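Local coordinates for terminal oxygenase component of carbazole (Janthinobacterium sp., PDB 7BUG), which serves as the Rieske-type terminal oxygenase of carbazole 1,9a-dioxygenase, which adds dioxygen at the angular and adjacent carbons of carbazole, at residues Y63-R68 with Y97-G102; V74-K79 with I88-H93. All blocks are in the same frame, centred on the assembly; numbering follows the deposited sequence.

Contact 1. Residues Y63-R68 with Y97-G102; sequences YCLKDR and YRWEDG. With MG (magnesium ion), chain F.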
ATOM      1  N   TYR A  63       7.153 -25.082 -23.573  1.00 12.64           N
ATOM      2  CA  TYR A  63       7.511 -25.658 -22.271  1.00 12.81           C
ATOM      3  C   TYR A  63       7.252 -24.592 -21.202  1.00 11.86           C
ATOM      4  O   TYR A  63       7.380 -23.385 -21.521  1.00 13.27           O
ATOM      5  CB  TYR A  63       8.991 -26.022 -22.246  1.00 11.70           C
ATOM      6  CG  TYR A  63       9.391 -27.092 -23.236  1.00 11.69           C
ATOM      7  CD1 TYR A  63       9.726 -26.757 -24.525  1.00 13.87           C
ATOM      8  CD2 TYR A  63       9.364 -28.404 -22.861  1.00 12.81           C
ATOM      9  CE1 TYR A  63      10.085 -27.725 -25.440  1.00 13.56           C
ATOM     10  CE2 TYR A  63       9.764 -29.401 -23.756  1.00 14.99           C
ATOM     11  CZ  TYR A  63      10.127 -29.047 -25.038  1.00 15.29           C
ATOM     12  OH  TYR A  63      10.485 -30.066 -25.905  1.00 15.92           O
ATOM     13  N   CYS A  64       6.901 -25.030 -20.003  1.00 11.29           N
ATOM     14  CA  CYS A  64       6.567 -24.115 -18.894  1.00 11.81           C
ATOM     15  C   CYS A  64       7.312 -24.570 -17.647  1.00 11.43           C
ATOM     16  O   CYS A  64       7.089 -25.717 -17.202  1.00 13.62           O
ATOM     17  CB  CYS A  64       5.062 -24.101 -18.697  1.00 11.76           C
ATOM     18  SG  CYS A  64       4.584 -23.023 -17.323  1.00 13.25           S
ATOM     19  N   LEU A  65       8.116 -23.674 -17.063  1.00 11.60           N
ATOM     20  CA  LEU A  65       8.862 -23.860 -15.798  1.00 13.40           C
ATOM     21  C   LEU A  65       8.369 -22.823 -14.820  1.00 13.08           C
ATOM     22  O   LEU A  65       8.026 -21.713 -15.235  1.00 12.58           O
ATOM     23  CB  LEU A  65      10.356 -23.600 -16.002  1.00 16.11           C
ATOM     24  CG  LEU A  65      11.209 -24.732 -16.508  1.00 20.91           C
ATOM     25  CD1 LEU A  65      12.580 -24.190 -16.836  1.00 19.71           C
ATOM     26  CD2 LEU A  65      11.304 -25.838 -15.454  1.00 19.92           C
ATOM     27  N   LYS A  66       8.316 -23.184 -13.564  1.00 11.77           N
ATOM     28  CA  LYS A  66       8.063 -22.155 -12.529  1.00 11.86           C
ATOM     29  C   LYS A  66       9.202 -21.140 -12.590  1.00 11.54           C
ATOM     30  O   LYS A  66      10.359 -21.504 -12.539  1.00 10.45           O
ATOM     31  CB  LYS A  66       7.850 -22.775 -11.161  1.00 13.37           C
ATOM     32  CG  LYS A  66       7.678 -21.720 -10.073  1.00 16.30           C
ATOM     33  CD  LYS A  66       7.114 -22.383  -8.827  1.00 18.55           C
ATOM     34  CE  LYS A  66       5.672 -22.784  -8.977  1.00 21.03           C
ATOM     35  NZ  LYS A  66       5.034 -23.022  -7.677  1.00 22.40           N
ATOM     36  N   ASP A  67       8.860 -19.865 -12.584  1.00 10.07           N
ATOM     37  CA  ASP A  67       9.850 -18.771 -12.612  1.00 10.50           C
ATOM     38  C   ASP A  67      10.293 -18.453 -11.188  1.00  9.74           C
ATOM     39  O   ASP A  67       9.987 -17.372 -10.665  1.00  9.93           O
ATOM     40  CB  ASP A  67       9.231 -17.586 -13.322  1.00 10.31           C
ATOM     41  CG  ASP A  67      10.193 -16.424 -13.574  1.00 10.45           C
ATOM     42  OD1 ASP A  67      11.432 -16.621 -13.517  1.00 11.42           O
ATOM     43  OD2 ASP A  67       9.670 -15.336 -13.918  1.00 11.07           O
ATOM     44  N   ARG A  68      10.941 -19.404 -10.529  1.00  9.87           N
ATOM     45  CA  ARG A  68      11.365 -19.252  -9.107  1.00 10.90           C
ATOM     46  C   ARG A  68      12.480 -20.265  -8.909  1.00 11.09           C
ATOM     47  O   ARG A  68      12.184 -21.489  -8.857  1.00 11.02           O
ATOM     48  CB  ARG A  68      10.249 -19.455  -8.103  1.00 12.14           C
ATOM     49  CG  ARG A  68      10.701 -19.121  -6.686  1.00 14.60           C
ATOM     50  CD  ARG A  68       9.631 -19.196  -5.610  1.00 16.00           C
ATOM     51  NE  ARG A  68       9.217 -20.567  -5.578  1.00 18.50           N
ATOM     52  CZ  ARG A  68       8.032 -21.015  -5.170  1.00 19.03           C
ATOM     53  NH1 ARG A  68       7.141 -20.196  -4.652  1.00 20.72           N
ATOM     54  NH2 ARG A  68       7.753 -22.284  -5.282  1.00 23.03           N
ATOM     55  N   TYR A  97      18.527 -25.825 -15.385  1.00 10.90           N
ATOM     56  CA  TYR A  97      17.331 -26.686 -15.414  1.00 10.49           C
ATOM     57  C   TYR A  97      16.987 -27.067 -16.852  1.00 10.94           C
ATOM     58  O   TYR A  97      17.089 -26.268 -17.773  1.00 11.70           O
ATOM     59  CB  TYR A  97      16.159 -25.960 -14.775  1.00 11.21           C
ATOM     60  CG  TYR A  97      16.455 -25.439 -13.387  1.00 10.86           C
ATOM     61  CD1 TYR A  97      16.218 -26.236 -12.279  1.00 11.37           C
ATOM     62  CD2 TYR A  97      16.835 -24.125 -13.183  1.00 10.28           C
ATOM     63  CE1 TYR A  97      16.405 -25.763 -10.999  1.00 10.75           C
ATOM     64  CE2 TYR A  97      17.052 -23.638 -11.907  1.00 10.33           C
ATOM     65  CZ  TYR A  97      16.822 -24.457 -10.810  1.00 10.88           C
ATOM     66  OH  TYR A  97      16.965 -23.891  -9.564  1.00 10.92           O
ATOM     67  N   ARG A  98      16.561 -28.309 -17.026  1.00 12.29           N
ATOM     68  CA  ARG A  98      15.969 -28.733 -18.314  1.00 13.63           C
ATOM     69  C   ARG A  98      14.545 -28.211 -18.435  1.00 11.98           C
ATOM     70  O   ARG A  98      13.756 -28.450 -17.533  1.00 12.01           O
ATOM     71  CB  ARG A  98      16.022 -30.251 -18.421  1.00 15.36           C
ATOM     72  CG  ARG A  98      17.444 -30.787 -18.412  1.00 18.12           C
ATOM     73  CD  ARG A  98      17.398 -32.188 -18.999  1.00 22.95           C
ATOM     74  NE  ARG A  98      16.783 -33.093 -18.082  1.00 22.14           N
ATOM     75  CZ  ARG A  98      17.403 -34.073 -17.418  1.00 29.00           C
ATOM     76  NH1 ARG A  98      18.714 -34.259 -17.542  1.00 32.90           N
ATOM     77  NH2 ARG A  98      16.704 -34.874 -16.631  1.00 26.11           N
ATOM     78  N   TRP A  99      14.193 -27.594 -19.555  1.00 11.78           N
ATOM     79  CA  TRP A  99      12.801 -27.211 -19.831  1.00 12.12           C
ATOM     80  C   TRP A  99      11.911 -28.450 -19.810  1.00 13.17           C
ATOM     81  O   TRP A  99      10.753 -28.332 -19.433  1.00 13.00           O
ATOM     82  CB  TRP A  99      12.712 -26.474 -21.159  1.00 13.53           C
ATOM     83  CG  TRP A  99      13.304 -25.109 -21.145  1.00 13.45           C
ATOM     84  CD1 TRP A  99      14.549 -24.704 -21.555  1.00 12.76           C
ATOM     85  CD2 TRP A  99      12.624 -23.919 -20.671  1.00 12.38           C
ATOM     86  NE1 TRP A  99      14.681 -23.355 -21.385  1.00 13.75           N
ATOM     87  CE2 TRP A  99      13.504 -22.845 -20.876  1.00 12.06           C
ATOM     88  CE3 TRP A  99      11.352 -23.656 -20.161  1.00 11.89           C
ATOM     89  CZ2 TRP A  99      13.200 -21.534 -20.493  1.00 13.43           C
ATOM     90  CZ3 TRP A  99      11.031 -22.348 -19.828  1.00 13.34           C
ATOM     91  CH2 TRP A  99      11.910 -21.296 -20.065  1.00 12.95           C
ATOM     92  N   GLU A 100      12.372 -29.595 -20.331  1.00 13.38           N
ATOM     93  CA  GLU A 100      11.432 -30.713 -20.599  1.00 15.59           C
ATOM     94  C   GLU A 100      10.930 -31.332 -19.295  1.00 14.64           C
ATOM     95  O   GLU A 100       9.759 -31.770 -19.275  1.00 14.65           O
ATOM     96  CB  GLU A 100      12.139 -31.776 -21.458  1.00 18.96           C
ATOM     97  CG  GLU A 100      11.177 -32.819 -21.963  1.00 23.38           C
ATOM     98  CD  GLU A 100      10.959 -33.940 -20.978  1.00 30.89           C
ATOM     99  OE1 GLU A 100      11.938 -34.268 -20.236  1.00 33.50           O
ATOM    100  OE2 GLU A 100       9.834 -34.499 -20.973  1.00 34.84           O
ATOM    101  N   ASP A 101      11.718 -31.387 -18.217  1.00 13.19           N
ATOM    102  CA  ASP A 101      11.283 -32.069 -16.990  1.00 14.41           C
ATOM    103  C   ASP A 101      11.636 -31.298 -15.711  1.00 13.11           C
ATOM    104  O   ASP A 101      11.353 -31.809 -14.597  1.00 14.09           O
ATOM    105  CB  ASP A 101      11.871 -33.473 -16.895  1.00 16.96           C
ATOM    106  CG  ASP A 101      13.370 -33.542 -17.014  1.00 20.20           C
ATOM    107  OD1 ASP A 101      14.065 -32.517 -16.857  1.00 16.78           O
ATOM    108  OD2 ASP A 101      13.867 -34.687 -17.217  1.00 22.02           O
ATOM    109  N   GLY A 102      12.239 -30.132 -15.853  1.00 13.06           N
ATOM    110  CA  GLY A 102      12.644 -29.258 -14.731  1.00 12.35           C
ATOM    111  C   GLY A 102      13.823 -29.752 -13.923  1.00 12.58           C
ATOM    112  O   GLY A 102      14.179 -29.158 -12.907  1.00 13.02           O
TER
HETATM  113 MG    MG F 403       7.694 -31.446 -19.343  1.00 18.82          MG
HETATM  114  O   HOH W   1       8.214 -29.360 -19.004  1.00 14.95           O
HETATM  115  O   HOH W   2       7.605 -33.549 -19.718  1.00 19.75           O
HETATM  116  O   HOH W   3       7.629 -31.035 -21.358  1.00 17.11           O
HETATM  117  O   HOH W   4       5.690 -30.980 -19.155  1.00 18.41           O
HETATM  118  O   HOH W   5       7.777 -31.866 -17.263  1.00 20.11           O

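Contact 2. Residues V74-K79 with I88-H93; sequences VQLSVK and ITCWYH. With FES (Fe2/s2 (inorganic) cluster), chain D.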
ATOM      1  N   VAL A  74      14.850 -16.544  -6.523  1.00  8.23           N
ATOM      2  CA  VAL A  74      14.769 -15.419  -7.477  1.00  8.73           C
ATOM      3  C   VAL A  74      13.953 -15.827  -8.704  1.00  9.46           C
ATOM      4  O   VAL A  74      13.905 -16.985  -9.078  1.00  9.11           O
ATOM      5  CB  VAL A  74      16.149 -14.898  -7.873  1.00  9.20           C
ATOM      6  CG1 VAL A  74      16.963 -14.418  -6.677  1.00 10.05           C
ATOM      7  CG2 VAL A  74      16.929 -15.909  -8.724  1.00  9.37           C
ATOM      8  N   GLN A  75      13.354 -14.863  -9.381  1.00  9.39           N
ATOM      9  CA  GLN A  75      12.824 -15.099 -10.754  1.00 10.08           C
ATOM     10  C   GLN A  75      14.025 -15.238 -11.705  1.00  9.22           C
ATOM     11  O   GLN A  75      14.855 -14.326 -11.824  1.00  9.77           O
ATOM     12  CB  GLN A  75      11.887 -13.977 -11.150  1.00  9.85           C
ATOM     13  CG  GLN A  75      10.506 -14.171 -10.534  1.00 10.65           C
ATOM     14  CD  GLN A  75       9.572 -13.034 -10.896  1.00 11.34           C
ATOM     15  OE1 GLN A  75       9.389 -12.074 -10.106  1.00 13.04           O
ATOM     16  NE2 GLN A  75       8.971 -13.100 -12.076  1.00 11.00           N
ATOM     17  N   LEU A  76      14.090 -16.344 -12.415  1.00 10.25           N
ATOM     18  CA  LEU A  76      15.115 -16.524 -13.460  1.00 10.98           C
ATOM     19  C   LEU A  76      14.910 -15.437 -14.521  1.00 11.27           C
ATOM     20  O   LEU A  76      15.900 -15.035 -15.155  1.00 11.99           O
ATOM     21  CB  LEU A  76      15.015 -17.926 -14.056  1.00 12.46           C
ATOM     22  CG  LEU A  76      15.622 -19.016 -13.186  1.00 15.60           C
ATOM     23  CD1 LEU A  76      14.588 -19.419 -12.201  1.00 16.67           C
ATOM     24  CD2 LEU A  76      16.098 -20.157 -14.050  1.00 18.78           C
ATOM     25  N   SER A  77      13.685 -14.971 -14.723  1.00 10.00           N
ATOM     26  CA  SER A  77      13.353 -13.991 -15.789  1.00 11.60           C
ATOM     27  C   SER A  77      13.976 -12.620 -15.548  1.00 13.07           C
ATOM     28  O   SER A  77      13.970 -11.789 -16.489  1.00 14.57           O
ATOM     29  CB  SER A  77      11.887 -13.881 -15.937  1.00 12.32           C
ATOM     30  OG  SER A  77      11.256 -13.449 -14.743  1.00 13.06           O
ATOM     31  N   VAL A  78      14.486 -12.343 -14.362  1.00 12.70           N
ATOM     32  CA  VAL A  78      15.194 -11.053 -14.107  1.00 13.49           C
ATOM     33  C   VAL A  78      16.361 -10.911 -15.080  1.00 14.00           C
ATOM     34  O   VAL A  78      16.629  -9.799 -15.566  1.00 14.01           O
ATOM     35  CB  VAL A  78      15.661 -10.970 -12.657  1.00 14.30           C
ATOM     36  CG1 VAL A  78      16.598  -9.793 -12.452  1.00 15.52           C
ATOM     37  CG2 VAL A  78      14.482 -10.902 -11.702  1.00 15.60           C
ATOM     38  N   LYS A  79      16.965 -12.018 -15.447  1.00 12.03           N
ATOM     39  CA  LYS A  79      18.039 -12.033 -16.453  1.00 12.57           C
ATOM     40  C   LYS A  79      18.107 -13.430 -17.056  1.00 12.34           C
ATOM     41  O   LYS A  79      18.679 -14.335 -16.472  1.00 12.26           O
ATOM     42  CB  LYS A  79      19.394 -11.657 -15.861  1.00 12.34           C
ATOM     43  CG  LYS A  79      20.521 -11.617 -16.895  1.00 15.20           C
ATOM     44  CD  LYS A  79      21.863 -11.229 -16.305  1.00 17.34           C
ATOM     45  CE  LYS A  79      22.989 -11.113 -17.326  1.00 20.04           C
ATOM     46  NZ  LYS A  79      23.409 -12.420 -17.908  1.00 23.47           N
ATOM     47  N   ILE A  88      17.763 -23.741 -19.166  1.00 10.82           N
ATOM     48  CA  ILE A  88      17.900 -22.330 -18.717  1.00 11.07           C
ATOM     49  C   ILE A  88      18.810 -22.342 -17.497  1.00 11.00           C
ATOM     50  O   ILE A  88      18.682 -23.284 -16.669  1.00 10.48           O
ATOM     51  CB  ILE A  88      16.530 -21.644 -18.441  1.00 11.12           C
ATOM     52  CG1 ILE A  88      16.699 -20.175 -18.023  1.00 11.46           C
ATOM     53  CG2 ILE A  88      15.703 -22.451 -17.474  1.00 12.29           C
ATOM     54  CD1 ILE A  88      15.402 -19.350 -18.057  1.00 10.78           C
ATOM     55  N   THR A  89      19.667 -21.327 -17.373  1.00 10.71           N
ATOM     56  CA  THR A  89      20.646 -21.200 -16.287  1.00 10.21           C
ATOM     57  C   THR A  89      20.205 -19.998 -15.445  1.00 10.40           C
ATOM     58  O   THR A  89      20.119 -18.874 -16.013  1.00 10.39           O
ATOM     59  CB  THR A  89      22.059 -21.007 -16.877  1.00 10.26           C
ATOM     60  OG1 THR A  89      22.375 -22.217 -17.569  1.00 10.94           O
ATOM     61  CG2 THR A  89      23.090 -20.677 -15.833  1.00 10.18           C
ATOM     62  N   CYS A  90      19.982 -20.201 -14.167  1.00  9.77           N
ATOM     63  CA  CYS A  90      19.693 -19.050 -13.273  1.00  9.47           C
ATOM     64  C   CYS A  90      20.872 -18.089 -13.358  1.00  9.97           C
ATOM     65  O   CYS A  90      22.056 -18.511 -13.322  1.00 10.38           O
ATOM     66  CB  CYS A  90      19.452 -19.532 -11.860  1.00  9.06           C
ATOM     67  SG  CYS A  90      19.064 -18.153 -10.761  1.00  9.64           S
ATOM     68  N   TRP A  91      20.587 -16.808 -13.404  1.00  9.92           N
ATOM     69  CA  TRP A  91      21.600 -15.740 -13.509  1.00  9.34           C
ATOM     70  C   TRP A  91      22.420 -15.577 -12.225  1.00  8.84           C
ATOM     71  O   TRP A  91      23.452 -14.892 -12.284  1.00  9.33           O
ATOM     72  CB  TRP A  91      20.908 -14.436 -13.876  1.00  8.93           C
ATOM     73  CG  TRP A  91      19.802 -14.103 -12.942  1.00  9.59           C
ATOM     74  CD1 TRP A  91      18.470 -14.405 -13.104  1.00  9.02           C
ATOM     75  CD2 TRP A  91      19.918 -13.457 -11.658  1.00  9.34           C
ATOM     76  NE1 TRP A  91      17.754 -13.962 -12.027  1.00  9.87           N
ATOM     77  CE2 TRP A  91      18.609 -13.418 -11.108  1.00  9.29           C
ATOM     78  CE3 TRP A  91      20.966 -12.930 -10.922  1.00  9.75           C
ATOM     79  CZ2 TRP A  91      18.340 -12.830  -9.868  1.00 10.20           C
ATOM     80  CZ3 TRP A  91      20.714 -12.395  -9.673  1.00  9.79           C
ATOM     81  CH2 TRP A  91      19.415 -12.357  -9.149  1.00 10.83           C
ATOM     82  N   TYR A  92      21.972 -16.138 -11.102  1.00  8.36           N
ATOM     83  CA  TYR A  92      22.586 -15.784  -9.811  1.00  8.77           C
ATOM     84  C   TYR A  92      23.774 -16.722  -9.542  1.00  8.80           C
ATOM     85  O   TYR A  92      24.884 -16.229  -9.377  1.00  9.71           O
ATOM     86  CB  TYR A  92      21.519 -15.780  -8.732  1.00  9.74           C
ATOM     87  CG  TYR A  92      21.805 -14.945  -7.494  1.00 10.01           C
ATOM     88  CD1 TYR A  92      23.008 -14.299  -7.276  1.00 10.31           C
ATOM     89  CD2 TYR A  92      20.853 -14.892  -6.477  1.00 10.20           C
ATOM     90  CE1 TYR A  92      23.246 -13.552  -6.129  1.00 11.78           C
ATOM     91  CE2 TYR A  92      21.089 -14.194  -5.301  1.00 11.34           C
ATOM     92  CZ  TYR A  92      22.290 -13.523  -5.119  1.00 12.19           C
ATOM     93  OH  TYR A  92      22.566 -12.765  -4.000  1.00 14.52           O
ATOM     94  N   HIS A  93      23.505 -18.024  -9.398  1.00  8.65           N
ATOM     95  CA  HIS A  93      24.581 -19.003  -9.110  1.00  8.38           C
ATOM     96  C   HIS A  93      24.581 -20.089 -10.172  1.00  8.98           C
ATOM     97  O   HIS A  93      25.167 -21.110  -9.944  1.00  9.78           O
ATOM     98  CB  HIS A  93      24.516 -19.594  -7.703  1.00  8.65           C
ATOM     99  CG  HIS A  93      24.193 -18.592  -6.656  1.00  8.95           C
ATOM    100  ND1 HIS A  93      22.893 -18.201  -6.369  1.00  9.63           N
ATOM    101  CD2 HIS A  93      25.000 -17.949  -5.783  1.00  9.29           C
ATOM    102  CE1 HIS A  93      22.943 -17.290  -5.403  1.00  8.96           C
ATOM    103  NE2 HIS A  93      24.223 -17.125  -5.013  1.00 10.20           N
TER
HETATM  104 FE1  FES D 401      19.282 -19.309  -8.772  1.00  9.48          FE
HETATM  105 FE2  FES D 401      21.162 -19.263  -6.827  1.00  9.30          FE
HETATM  106  S1  FES D 401      21.253 -20.315  -8.802  1.00  9.72           S
HETATM  107  S2  FES D 401      19.185 -18.204  -6.819  1.00  9.45           S
HETATM  108  O   HOH W   6      18.008 -17.273 -16.423  1.00 12.94           O

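Contact 1. Residues Y63-R68 with Y97-G102
Leu65 meets the indole of Trp99 through one methyl, CD1, which sits over a face of the six-membered ring in a CH-pi contact, 3.9 Å from its centroid and 22° off the ring normal. The methyl is offset toward the rim, closest to Trp99 CE3, and the two side chains cross at about a right angle. The other branch of the leucine turns to the backbone of the turn after strand 95-98: Leu65 CD2 lies 3.7 Å from Gly102 CA. Tyr63, two residues back on the same side of its strand, also packs on this turn, its side chain crossing Trp99 obliquely. Its CB rests 3.9 Å from Trp99 CB. A chi1 of -63° sets Tyr63 CG beside the backbone N, anti to the carbonyl carbon; farther along the ring, Tyr63 CE2 lies 3.8 Å from Glu100 CA.

No hydrogen bond crosses between the segments. Within 97-102, Gly102 N donates to Arg98 O, and Arg98 grips the Asp101 carboxylate side-on with NE and NH2, one oxygen each; Arg98 NH2 to Asp101 OD2 is 2.9 Å. Gly102 completes the bend with a positive phi of 72°. Glu100 O binds a magnesium ion at 2.1 Å, and five waters fill the remaining positions; one of these donates to Trp99 O and another to Glu100 OE2.

Farther out, Ile58 and Asn56 of strand 51-58 and Ile88 also touch the Trp99 side chain, while Tyr97 OH accepts a hydrogen bond from Leu70 N in the cluster-binding loop. The arrangement is apolar packing between the larger antiparallel sheet and the three-stranded sheet of a Rieske domain, whose cluster is held by adjoining loops.

Contact 2. Residues V74-K79 with I88-H93
Gln75 O is gripped by two donors that reach it from opposite faces of its carbonyl plane: Val78 N, from within the 3-10 turn, and the indole Trp91 NE1 across the contact. The Trp91 NE1 bond to Gln75 O is 2.9 Å long and almost straight at 174°, and the oxygen lies in the plane of the indole. A chi1 of 54° sets Trp91 CG between the backbone N and the carbonyl carbon; the indole edge meets the carbonyl oxygens of Gln75 and Leu76. Val74 meets the tryptophan tip to tip, CG2 3.6 Å from Trp91 CZ2, while Lys79 CB lies against Trp91 CB at 3.7 Å.

The same valine faces the cluster: Val74 CG2 is 3.7 Å from both Cys90 SG and the bridging sulfide S2, and its CG1 touches the Tyr92 ring. Leu76 CD2 packs against Cys90 CA and the Ile88 side chain. Cys90 SG, itself a ligand of FE1 at 2.3 Å, accepts a 3.6 Å N-H...S hydrogen bond from Tyr92 N, a usual length for sulfur, which may tune the cluster potential.

Cys69 completes the protein ligands of FE1, and His71 joins His93 ND1 on FE2. On the second subunit, Asp180 takes the His93 NE2 bond and Asn177 that of Tyr92 OH. Two cysteines on one iron and two histidines on the other define the Rieske [2Fe-2S] site.

In the fold
Following the chain from the N terminus, after three earlier strands of the six-stranded sheet, strand 61-66 supplies the first half of contact 1. The chain then passes the loop with Cys69 and His71, forms the 74-79 turn, and after only eight residues returns as 88-93, closing contact 2 as the smaller loop. Strand 95-98 and its bend finally close contact 1, so that contact 2 lies wholly within the larger excursion. Their centres are 12 Å apart. Leu65 packs on Ile88, Asp67 probably accepts a hydrogen bond from Ser77, and Tyr97 N probably bonds to Ile88 O, tying the large sheet, the cluster loops and the three-stranded sheet into one Rieske domain.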